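PDB 3D8K: protein phosphatase 2C from Toxoplasma gondii, which probably removes phosphate from phosphoserine and phosphothreonine residues of other proteins, as a manganese-dependent serine/threonine phosphatase of the PP2C family. Local coordinates for residues R177-H188 and H279-Y289; V266-F276 and M303-T313. All coordinates share one frame; numbering follows the deposited sequence.

Contact 1: R177-H188 and H279-Y289; sequences RCVLKSGRTAIH and HAAIAAAIALY
This is a helix-on-sheet contact: the side chains of Val179, Lys181, Ala186 and His188, on a two-stranded hairpin at one edge of a sheet, meet helix 279-288. The helix lies nearest strand 185-188. Their axes approach to 7.2 Å, with N-to-C directions 135° apart. Small alanine side chains let the backbones come close. Ala186 CB lies 3.7 Å from Ala283 CB, and Ala287 CB also touches Ala186 CB. On the inner strand, Val179 and Ile286 reach toward each other tip to tip, with Val179 CG2 3.5 Å from Ile286 CG2.

The contact belongs to the PP2C beta-sandwich, in which helices cover the outer faces of two antiparallel sheets. Val179 faces the helix, whereas Cys178 points to the other side and packs on strand 106-115 of the second sheet. The hairpin closes through a type II' turn from Ser182 to Thr185, with Gly183 at positive phi.

Lys181 runs across Ile286, with its CG against Ile286 CG2, then bends at chi3 (72°) and chi4. The bends carry NZ to the C-terminal end of the helix. There Lys181 NZ donates to Ile286 O at 2.7 Å and weakly to Ala287 O at 3.1 Å. Its charge probably suits the negative end of the helix dipole. Near the first turn, the His188 ring has its edge toward His279 O, and His188 NE2 makes a weak bond of 3.4 Å to that oxygen.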
loop_
_atom_site.group_PDB
_atom_site.type_symbol
_atom_site.label_atom_id
_atom_site.label_comp_id
_atom_site.label_asym_id
_atom_site.label_seq_id
_atom_site.Cartn_x
_atom_site.Cartn_y
_atom_site.Cartn_z
ATOM N N ARG C 177 -4.588 39.135 -2.866
ATOM C CA ARG C 177 -4.966 39.276 -1.465
ATOM C C ARG C 177 -5.510 37.986 -0.887
ATOM O O ARG C 177 -6.116 37.178 -1.586
ATOM C CB ARG C 177 -5.976 40.413 -1.315
ATOM C CG ARG C 177 -5.562 41.637 -2.109
ATOM C CD ARG C 177 -6.326 42.887 -1.744
ATOM N NE ARG C 177 -5.704 43.607 -0.634
ATOM C CZ ARG C 177 -5.811 44.922 -0.448
ATOM N NH1 ARG C 177 -6.512 45.658 -1.303
ATOM N NH2 ARG C 177 -5.220 45.505 0.590
ATOM N N CYS C 178 -5.277 37.804 0.405
ATOM C CA CYS C 178 -5.694 36.601 1.102
ATOM C C CYS C 178 -6.237 36.973 2.483
ATOM O O CYS C 178 -5.523 37.564 3.288
ATOM C CB CYS C 178 -4.484 35.684 1.227
ATOM S SG CYS C 178 -4.802 34.140 2.038
ATOM N N VAL C 179 -7.492 36.634 2.764
ATOM C CA VAL C 179 -8.066 36.986 4.059
ATOM C C VAL C 179 -8.624 35.815 4.857
ATOM O O VAL C 179 -9.085 34.823 4.292
ATOM C CB VAL C 179 -9.183 38.036 3.909
ATOM C CG1 VAL C 179 -8.742 39.114 2.951
ATOM C CG2 VAL C 179 -10.457 37.381 3.437
ATOM N N LEU C 180 -8.582 35.945 6.178
ATOM C CA LEU C 180 -9.079 34.899 7.065
ATOM C C LEU C 180 -10.435 35.297 7.629
ATOM O O LEU C 180 -10.588 36.393 8.173
ATOM C CB LEU C 180 -8.105 34.676 8.228
ATOM C CG LEU C 180 -7.975 33.288 8.881
ATOM C CD1 LEU C 180 -7.850 33.438 10.392
ATOM C CD2 LEU C 180 -9.170 32.421 8.540
ATOM N N LYS C 181 -11.421 34.416 7.490
ATOM C CA LYS C 181 -12.752 34.689 8.026
ATOM C C LYS C 181 -12.946 33.887 9.293
ATOM O O LYS C 181 -12.546 32.724 9.379
ATOM C CB LYS C 181 -13.868 34.284 7.053
ATOM C CG LYS C 181 -14.199 35.287 5.975
ATOM C CD LYS C 181 -15.421 34.840 5.178
ATOM C CE LYS C 181 -16.707 34.974 5.977
ATOM N NZ LYS C 181 -16.899 36.354 6.524
ATOM N N SER C 182 -13.578 34.509 10.276
ATOM C CA SER C 182 -13.854 33.846 11.537
ATOM C C SER C 182 -15.110 34.500 12.086
ATOM O O SER C 182 -15.068 35.643 12.564
ATOM C CB SER C 182 -12.682 34.032 12.502
ATOM O OG SER C 182 -12.724 33.081 13.550
ATOM N N GLY C 183 -16.227 33.779 11.991
ATOM C CA GLY C 183 -17.491 34.297 12.478
ATOM C C GLY C 183 -17.934 35.479 11.639
ATOM O O GLY C 183 -18.307 35.316 10.478
ATOM N N ARG C 184 -17.896 36.670 12.233
ATOM C CA ARG C 184 -18.273 37.894 11.540
ATOM C C ARG C 184 -17.020 38.719 11.378
ATOM O O ARG C 184 -17.069 39.909 11.069
ATOM C CB ARG C 184 -19.306 38.686 12.347
ATOM C CG ARG C 184 -20.742 38.470 11.907
ATOM C CD ARG C 184 -20.881 38.775 10.431
ATOM N NE ARG C 184 -22.262 38.951 9.993
ATOM C CZ ARG C 184 -23.272 38.144 10.303
ATOM N NH1 ARG C 184 -23.080 37.080 11.080
ATOM N NH2 ARG C 184 -24.477 38.386 9.805
ATOM N N THR C 185 -15.886 38.070 11.590
ATOM C CA THR C 185 -14.614 38.746 11.480
ATOM C C THR C 185 -13.886 38.452 10.182
ATOM O O THR C 185 -13.943 37.346 9.648
ATOM C CB THR C 185 -13.696 38.370 12.652
ATOM O OG1 THR C 185 -14.364 38.661 13.886
ATOM C CG2 THR C 185 -12.399 39.167 12.594
ATOM N N ALA C 186 -13.206 39.477 9.685
ATOM C CA ALA C 186 -12.410 39.399 8.470
ATOM C C ALA C 186 -11.000 39.867 8.856
ATOM O O ALA C 186 -10.850 40.847 9.582
ATOM C CB ALA C 186 -12.996 40.307 7.415
ATOM N N ILE C 187 -9.972 39.171 8.383
ATOM C CA ILE C 187 -8.600 39.540 8.713
ATOM C C ILE C 187 -7.630 39.249 7.585
ATOM O O ILE C 187 -7.634 38.159 7.021
ATOM C CB ILE C 187 -8.154 38.806 9.988
ATOM C CG1 ILE C 187 -8.014 39.810 11.116
ATOM C CG2 ILE C 187 -6.856 38.068 9.778
ATOM C CD1 ILE C 187 -7.540 39.169 12.383
ATOM N N HIS C 188 -6.794 40.227 7.261
ATOM C CA HIS C 188 -5.811 40.077 6.188
ATOM C C HIS C 188 -4.625 39.214 6.597
ATOM O O HIS C 188 -4.206 39.203 7.754
ATOM C CB HIS C 188 -5.311 41.446 5.731
ATOM C CG HIS C 188 -6.368 42.288 5.096
ATOM N ND1 HIS C 188 -6.891 42.010 3.850
ATOM C CD2 HIS C 188 -7.044 43.371 5.551
ATOM C CE1 HIS C 188 -7.843 42.882 3.570
ATOM N NE2 HIS C 188 -7.957 43.718 4.586
ATOM N N HIS C 279 -9.218 49.275 1.774
ATOM C CA HIS C 279 -8.890 47.880 2.001
ATOM C C HIS C 279 -9.759 47.373 3.154
ATOM O O HIS C 279 -9.897 46.168 3.363
ATOM C CB HIS C 279 -7.401 47.711 2.330
ATOM C CG HIS C 279 -6.983 48.359 3.611
ATOM N ND1 HIS C 279 -5.764 48.112 4.202
ATOM C CD2 HIS C 279 -7.621 49.242 4.418
ATOM C CE1 HIS C 279 -5.668 48.810 5.320
ATOM N NE2 HIS C 279 -6.781 49.505 5.474
ATOM N N ALA C 280 -10.345 48.310 3.897
ATOM C CA ALA C 280 -11.211 47.969 5.015
ATOM C C ALA C 280 -12.556 47.599 4.423
ATOM O O ALA C 280 -13.278 46.754 4.953
ATOM C CB ALA C 280 -11.356 49.155 5.952
ATOM N N ALA C 281 -12.889 48.245 3.313
ATOM C CA ALA C 281 -14.147 47.970 2.632
ATOM C C ALA C 281 -14.175 46.487 2.253
ATOM O O ALA C 281 -15.197 45.812 2.421
ATOM C CB ALA C 281 -14.275 48.852 1.384
ATOM N N ILE C 282 -13.038 45.993 1.756
ATOM C CA ILE C 282 -12.881 44.598 1.345
ATOM C C ILE C 282 -13.120 43.641 2.517
ATOM O O ILE C 282 -13.925 42.717 2.420
ATOM C CB ILE C 282 -11.459 44.349 0.763
ATOM C CG1 ILE C 282 -11.272 45.149 -0.529
ATOM C CG2 ILE C 282 -11.253 42.876 0.471
ATOM C CD1 ILE C 282 -9.856 45.070 -1.135
ATOM N N ALA C 283 -12.420 43.859 3.624
ATOM C CA ALA C 283 -12.583 43.000 4.784
ATOM C C ALA C 283 -14.054 42.968 5.159
ATOM O O ALA C 283 -14.617 41.912 5.453
ATOM C CB ALA C 283 -11.759 43.524 5.945
ATOM N N ALA C 284 -14.672 44.144 5.139
ATOM C CA ALA C 284 -16.077 44.269 5.481
ATOM C C ALA C 284 -16.886 43.337 4.592
ATOM O O ALA C 284 -17.537 42.413 5.083
ATOM C CB ALA C 284 -16.529 45.712 5.306
ATOM N N ALA C 285 -16.811 43.562 3.285
ATOM C CA ALA C 285 -17.539 42.746 2.321
ATOM C C ALA C 285 -17.343 41.247 2.546
ATOM O O ALA C 285 -18.306 40.501 2.737
ATOM C CB ALA C 285 -17.121 43.118 0.912
ATOM N N ILE C 286 -16.095 40.802 2.510
ATOM C CA ILE C 286 -15.806 39.393 2.707
ATOM C C ILE C 286 -16.378 38.903 4.029
ATOM O O ILE C 286 -16.647 37.709 4.198
ATOM C CB ILE C 286 -14.286 39.138 2.637
ATOM C CG1 ILE C 286 -13.826 39.308 1.188
ATOM C CG2 ILE C 286 -13.946 37.747 3.147
ATOM C CD1 ILE C 286 -12.388 39.731 1.035
ATOM N N ALA C 287 -16.578 39.824 4.962
ATOM C CA ALA C 287 -17.142 39.450 6.248
ATOM C C ALA C 287 -18.646 39.135 6.104
ATOM O O ALA C 287 -19.201 38.338 6.851
ATOM C CB ALA C 287 -16.921 40.556 7.244
ATOM N N LEU C 288 -19.301 39.762 5.133
ATOM C CA LEU C 288 -20.712 39.499 4.888
ATOM C C LEU C 288 -20.891 38.044 4.443
ATOM O O LEU C 288 -21.737 37.333 4.977
ATOM C CB LEU C 288 -21.251 40.416 3.790
ATOM C CG LEU C 288 -21.387 41.922 4.014
ATOM C CD1 LEU C 288 -22.366 42.209 5.127
ATOM C CD2 LEU C 288 -20.054 42.498 4.337
ATOM N N TYR C 289 -20.089 37.620 3.465
ATOM C CA TYR C 289 -20.115 36.263 2.895
ATOM C C TYR C 289 -20.426 35.134 3.879
ATOM O O TYR C 289 -19.942 35.117 5.005
ATOM C CB TYR C 289 -18.780 35.970 2.188
ATOM C CG TYR C 289 -18.537 36.816 0.963
ATOM C CD1 TYR C 289 -17.241 37.075 0.518
ATOM C CD2 TYR C 289 -19.603 37.374 0.250
ATOM C CE1 TYR C 289 -17.007 37.875 -0.604
ATOM C CE2 TYR C 289 -19.382 38.173 -0.874
ATOM C CZ TYR C 289 -18.081 38.420 -1.292
ATOM O OH TYR C 289 -17.848 39.214 -2.395
#

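Contact 2: V266-F276 and M303-T313; sequences VAGTAGAFAHF and MVVNAKRRKVT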
loop_
_atom_site.group_PDB
_atom_site.type_symbol
_atom_site.label_atom_id
_atom_site.label_comp_id
_atom_site.label_asym_id
_atom_site.label_seq_id
_atom_site.Cartn_x
_atom_site.Cartn_y
_atom_site.Cartn_z
ATOM N N VAL C 266 -10.102 33.005 2.370
ATOM C CA VAL C 266 -10.527 33.559 1.101
ATOM C C VAL C 266 -9.407 34.288 0.380
ATOM O O VAL C 266 -8.656 35.054 0.983
ATOM C CB VAL C 266 -11.706 34.491 1.311
ATOM C CG1 VAL C 266 -12.039 35.216 0.014
ATOM C CG2 VAL C 266 -12.889 33.670 1.798
ATOM N N ALA C 267 -9.300 34.037 -0.918
ATOM C CA ALA C 267 -8.261 34.646 -1.730
ATOM C C ALA C 267 -8.786 35.048 -3.092
ATOM O O ALA C 267 -9.838 34.594 -3.531
ATOM C CB ALA C 267 -7.101 33.685 -1.881
ATOM N N GLY C 268 -8.051 35.926 -3.757
ATOM C CA GLY C 268 -8.467 36.374 -5.069
ATOM C C GLY C 268 -7.420 37.225 -5.758
ATOM O O GLY C 268 -6.588 37.873 -5.115
ATOM N N THR C 269 -7.453 37.221 -7.083
ATOM C CA THR C 269 -6.519 38.022 -7.857
ATOM C C THR C 269 -6.844 39.502 -7.615
ATOM O O THR C 269 -7.923 39.841 -7.129
ATOM C CB THR C 269 -6.651 37.694 -9.349
ATOM O OG1 THR C 269 -7.948 38.079 -9.811
ATOM C CG2 THR C 269 -6.493 36.205 -9.568
ATOM N N ALA C 270 -5.909 40.383 -7.942
ATOM C CA ALA C 270 -6.127 41.811 -7.746
ATOM C C ALA C 270 -7.466 42.252 -8.323
ATOM O O ALA C 270 -8.068 43.205 -7.848
ATOM C CB ALA C 270 -5.007 42.595 -8.391
ATOM N N GLY C 271 -7.919 41.553 -9.358
ATOM C CA GLY C 271 -9.183 41.895 -9.978
ATOM C C GLY C 271 -10.375 41.628 -9.074
ATOM O O GLY C 271 -11.307 42.422 -9.014
ATOM N N ALA C 272 -10.346 40.503 -8.369
ATOM C CA ALA C 272 -11.433 40.135 -7.474
ATOM C C ALA C 272 -11.767 41.263 -6.509
ATOM O O ALA C 272 -12.934 41.580 -6.297
ATOM C CB ALA C 272 -11.067 38.879 -6.696
ATOM N N PHE C 273 -10.743 41.886 -5.939
ATOM C CA PHE C 273 -10.972 42.945 -4.963
ATOM C C PHE C 273 -10.794 44.339 -5.555
ATOM O O PHE C 273 -10.778 45.335 -4.835
ATOM C CB PHE C 273 -10.020 42.760 -3.780
ATOM C CG PHE C 273 -10.000 41.364 -3.214
ATOM C CD1 PHE C 273 -9.105 41.031 -2.208
ATOM C CD2 PHE C 273 -10.870 40.387 -3.675
ATOM C CE1 PHE C 273 -9.072 39.744 -1.672
ATOM C CE2 PHE C 273 -10.845 39.098 -3.148
ATOM C CZ PHE C 273 -9.944 38.776 -2.142
ATOM N N ALA C 274 -10.692 44.396 -6.873
ATOM C CA ALA C 274 -10.478 45.633 -7.613
ATOM C C ALA C 274 -11.128 46.945 -7.185
ATOM O O ALA C 274 -10.421 47.940 -7.011
ATOM C CB ALA C 274 -10.790 45.395 -9.067
ATOM N N HIS C 275 -12.449 46.974 -7.016
ATOM C CA HIS C 275 -13.118 48.236 -6.686
ATOM C C HIS C 275 -13.699 48.509 -5.299
ATOM O O HIS C 275 -14.915 48.500 -5.116
ATOM C CB HIS C 275 -14.223 48.509 -7.702
ATOM C CG HIS C 275 -13.725 48.844 -9.071
ATOM N ND1 HIS C 275 -12.961 47.977 -9.820
ATOM C CD2 HIS C 275 -13.916 49.940 -9.844
ATOM C CE1 HIS C 275 -12.704 48.523 -10.996
ATOM N NE2 HIS C 275 -13.273 49.713 -11.037
ATOM N N PHE C 276 -12.842 48.797 -4.333
ATOM C CA PHE C 276 -13.324 49.110 -3.001
ATOM C C PHE C 276 -12.711 50.406 -2.514
ATOM O O PHE C 276 -11.502 50.597 -2.598
ATOM C CB PHE C 276 -12.997 47.986 -2.026
ATOM C CG PHE C 276 -14.005 46.874 -2.029
ATOM C CD1 PHE C 276 -13.788 45.715 -2.762
ATOM C CD2 PHE C 276 -15.177 46.989 -1.295
ATOM C CE1 PHE C 276 -14.718 44.687 -2.761
ATOM C CE2 PHE C 276 -16.113 45.967 -1.289
ATOM C CZ PHE C 276 -15.881 44.812 -2.024
HETATM N N MSE C 303 -18.124 36.130 -5.385
HETATM C CA MSE C 303 -17.011 37.055 -5.535
HETATM C C MSE C 303 -16.755 37.425 -7.001
HETATM O O MSE C 303 -16.431 38.580 -7.311
HETATM C CB MSE C 303 -15.756 36.444 -4.931
HETATM C CG MSE C 303 -15.790 36.455 -3.442
HETATM SE SE MSE C 303 -14.506 35.235 -2.758
HETATM C CE MSE C 303 -12.889 36.249 -3.229
ATOM N N VAL C 304 -16.905 36.439 -7.889
ATOM C CA VAL C 304 -16.704 36.635 -9.321
ATOM C C VAL C 304 -17.783 37.563 -9.869
ATOM O O VAL C 304 -17.493 38.634 -10.407
ATOM C CB VAL C 304 -16.761 35.286 -10.071
ATOM C CG1 VAL C 304 -16.495 35.495 -11.566
ATOM C CG2 VAL C 304 -15.744 34.318 -9.473
ATOM N N VAL C 305 -19.035 37.158 -9.703
ATOM C CA VAL C 305 -20.155 37.950 -10.173
ATOM C C VAL C 305 -20.097 39.368 -9.628
ATOM O O VAL C 305 -20.220 40.333 -10.375
ATOM C CB VAL C 305 -21.482 37.314 -9.754
ATOM C CG1 VAL C 305 -22.642 38.159 -10.243
ATOM C CG2 VAL C 305 -21.578 35.920 -10.332
ATOM N N ASN C 306 -19.903 39.485 -8.319
ATOM C CA ASN C 306 -19.850 40.782 -7.667
ATOM C C ASN C 306 -18.738 41.678 -8.202
ATOM O O ASN C 306 -18.935 42.880 -8.384
ATOM C CB ASN C 306 -19.682 40.593 -6.164
ATOM C CG ASN C 306 -20.881 39.929 -5.516
ATOM O OD1 ASN C 306 -20.789 39.450 -4.389
ATOM N ND2 ASN C 306 -22.009 39.905 -6.213
ATOM N N ALA C 307 -17.563 41.101 -8.438
ATOM C CA ALA C 307 -16.442 41.877 -8.962
ATOM C C ALA C 307 -16.829 42.269 -10.368
ATOM O O ALA C 307 -16.359 43.263 -10.909
ATOM C CB ALA C 307 -15.171 41.043 -8.983
ATOM N N LYS C 308 -17.695 41.462 -10.960
ATOM C CA LYS C 308 -18.177 41.728 -12.299
ATOM C C LYS C 308 -19.329 42.721 -12.120
ATOM O O LYS C 308 -19.679 43.453 -13.040
ATOM C CB LYS C 308 -18.660 40.418 -12.934
ATOM C CG LYS C 308 -18.431 40.292 -14.439
ATOM C CD LYS C 308 -19.209 41.354 -15.222
ATOM C CE LYS C 308 -19.127 41.126 -16.726
ATOM N NZ LYS C 308 -19.676 39.787 -17.114
ATOM N N ARG C 309 -19.896 42.748 -10.913
ATOM C CA ARG C 309 -21.001 43.649 -10.591
ATOM C C ARG C 309 -20.409 45.028 -10.425
ATOM O O ARG C 309 -21.020 46.033 -10.786
ATOM C CB ARG C 309 -21.694 43.224 -9.301
ATOM C CG ARG C 309 -23.018 43.933 -9.068
ATOM C CD ARG C 309 -24.142 42.919 -8.911
ATOM N NE ARG C 309 -24.023 42.170 -7.663
ATOM C CZ ARG C 309 -24.730 41.082 -7.370
ATOM N NH1 ARG C 309 -25.611 40.599 -8.237
ATOM N NH2 ARG C 309 -24.560 40.483 -6.200
ATOM N N ARG C 310 -19.224 45.070 -9.828
ATOM C CA ARG C 310 -18.497 46.322 -9.696
ATOM C C ARG C 310 -17.825 46.271 -11.068
ATOM O O ARG C 310 -17.959 45.267 -11.769
ATOM C CB ARG C 310 -17.473 46.246 -8.553
ATOM C CG ARG C 310 -18.105 46.239 -7.161
ATOM C CD ARG C 310 -17.091 46.133 -6.019
ATOM N NE ARG C 310 -16.487 44.809 -5.922
ATOM C CZ ARG C 310 -15.254 44.524 -6.315
ATOM N NH1 ARG C 310 -14.488 45.472 -6.825
ATOM N NH2 ARG C 310 -14.793 43.291 -6.219
ATOM N N LYS C 311 -17.125 47.306 -11.491
ATOM C CA LYS C 311 -16.530 47.203 -12.811
ATOM C C LYS C 311 -15.420 46.159 -12.901
ATOM O O LYS C 311 -14.642 45.963 -11.966
ATOM C CB LYS C 311 -16.012 48.562 -13.272
ATOM C CG LYS C 311 -16.946 49.255 -14.255
ATOM C CD LYS C 311 -17.012 48.510 -15.581
ATOM C CE LYS C 311 -17.827 49.283 -16.600
ATOM N NZ LYS C 311 -19.227 49.451 -16.145
ATOM N N VAL C 312 -15.379 45.464 -14.032
ATOM C CA VAL C 312 -14.352 44.466 -14.276
ATOM C C VAL C 312 -13.348 45.195 -15.152
ATOM O O VAL C 312 -13.725 45.902 -16.087
ATOM C CB VAL C 312 -14.897 43.231 -15.046
ATOM C CG1 VAL C 312 -16.319 42.947 -14.625
ATOM C CG2 VAL C 312 -14.806 43.447 -16.559
ATOM N N THR C 313 -12.074 45.047 -14.840
ATOM C CA THR C 313 -11.050 45.703 -15.619
ATOM C C THR C 313 -10.101 44.598 -16.043
ATOM O O THR C 313 -10.118 44.158 -17.192
ATOM C CB THR C 313 -10.313 46.763 -14.765
ATOM O OG1 THR C 313 -11.268 47.689 -14.232
ATOM C CG2 THR C 313 -9.306 47.530 -15.604
#
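The carbonyl oxygen of Ala272 meets two side chains from segment 303-313. Arg310 NH2 donates a weak, bent hydrogen bond to Ala272 O, with an N-H...O angle of 129°. Ala307 CB packs against Ala272 O at 3.5 Å. Arg310 is the first residue after helix 296-309. Its chain bends at chi3 (-72°), and the guanidinium turns one edge to the backbone of Ala272 and Ala274. One face of the guanidinium is covered by Phe276, whose CE1 lies 3.6 Å from Arg310 CZ. The two planes are 37° apart, so this is a tilted contact and not a flat stack.

His275 meets the residues after the helix. His275 and Arg310 pass each other pointing opposite ways. The histidine runs alongside Lys311, with His275 NE2 3.7 Å from Lys311 CB. Lys311 CA sits over one face of the imidazole. The hydroxyl of Thr313 is at the edge of the ring, with Thr313 OG1 3.6 Å from His275 CE1.

In the PP2C fold, this contact joins the loop after strand 264-268 to the end of helix 296-309, on the outer side of one sheet. In many members of the family this loop carries a metal-binding aspartate. Segment 266-276 has no acidic residue.

Deeper in, the contact is apolar. Met303, a selenomethionine, points to the strand and bends at chi3, which turns CE to Val266 and Phe273. Met303 CE meets Val266 CG1 at 3.5 Å, tip to tip. Met303 CE also lies in the plane of the Phe273 ring, at its edge, 3.5 Å from Phe273 CE2. Val320 and Thr318 of the neighbouring strand 316-322 border this apolar patch, Val320 on Val266 and Thr318 on Met303. Phe273 also packs on Ile282 of helix 279-288.

How the contacts relate
The centres of the two contacts lie about 14 Å apart on the same antiparallel sheet. Strand 177-182 of contact 1 pairs with strand 264-268 of contact 2: Val179 N lies 2.7 Å from Val266 O, a probable hydrogen bond. Along the chain the segments alternate, in the order 177-188, 266-276, 279-289 and 303-313. Strand 264-268 thus leads through the loop of contact 2 into helix 279-288, and then into helix 296-309. The two helices cover neighbouring parts of the sheet. Phe276 packs on Ala281 and Phe273 on Arg177, so the loop 269-276 ties strand 177-182, helix 279-288 and helix 296-309 together on one outer side of the PP2C sandwich.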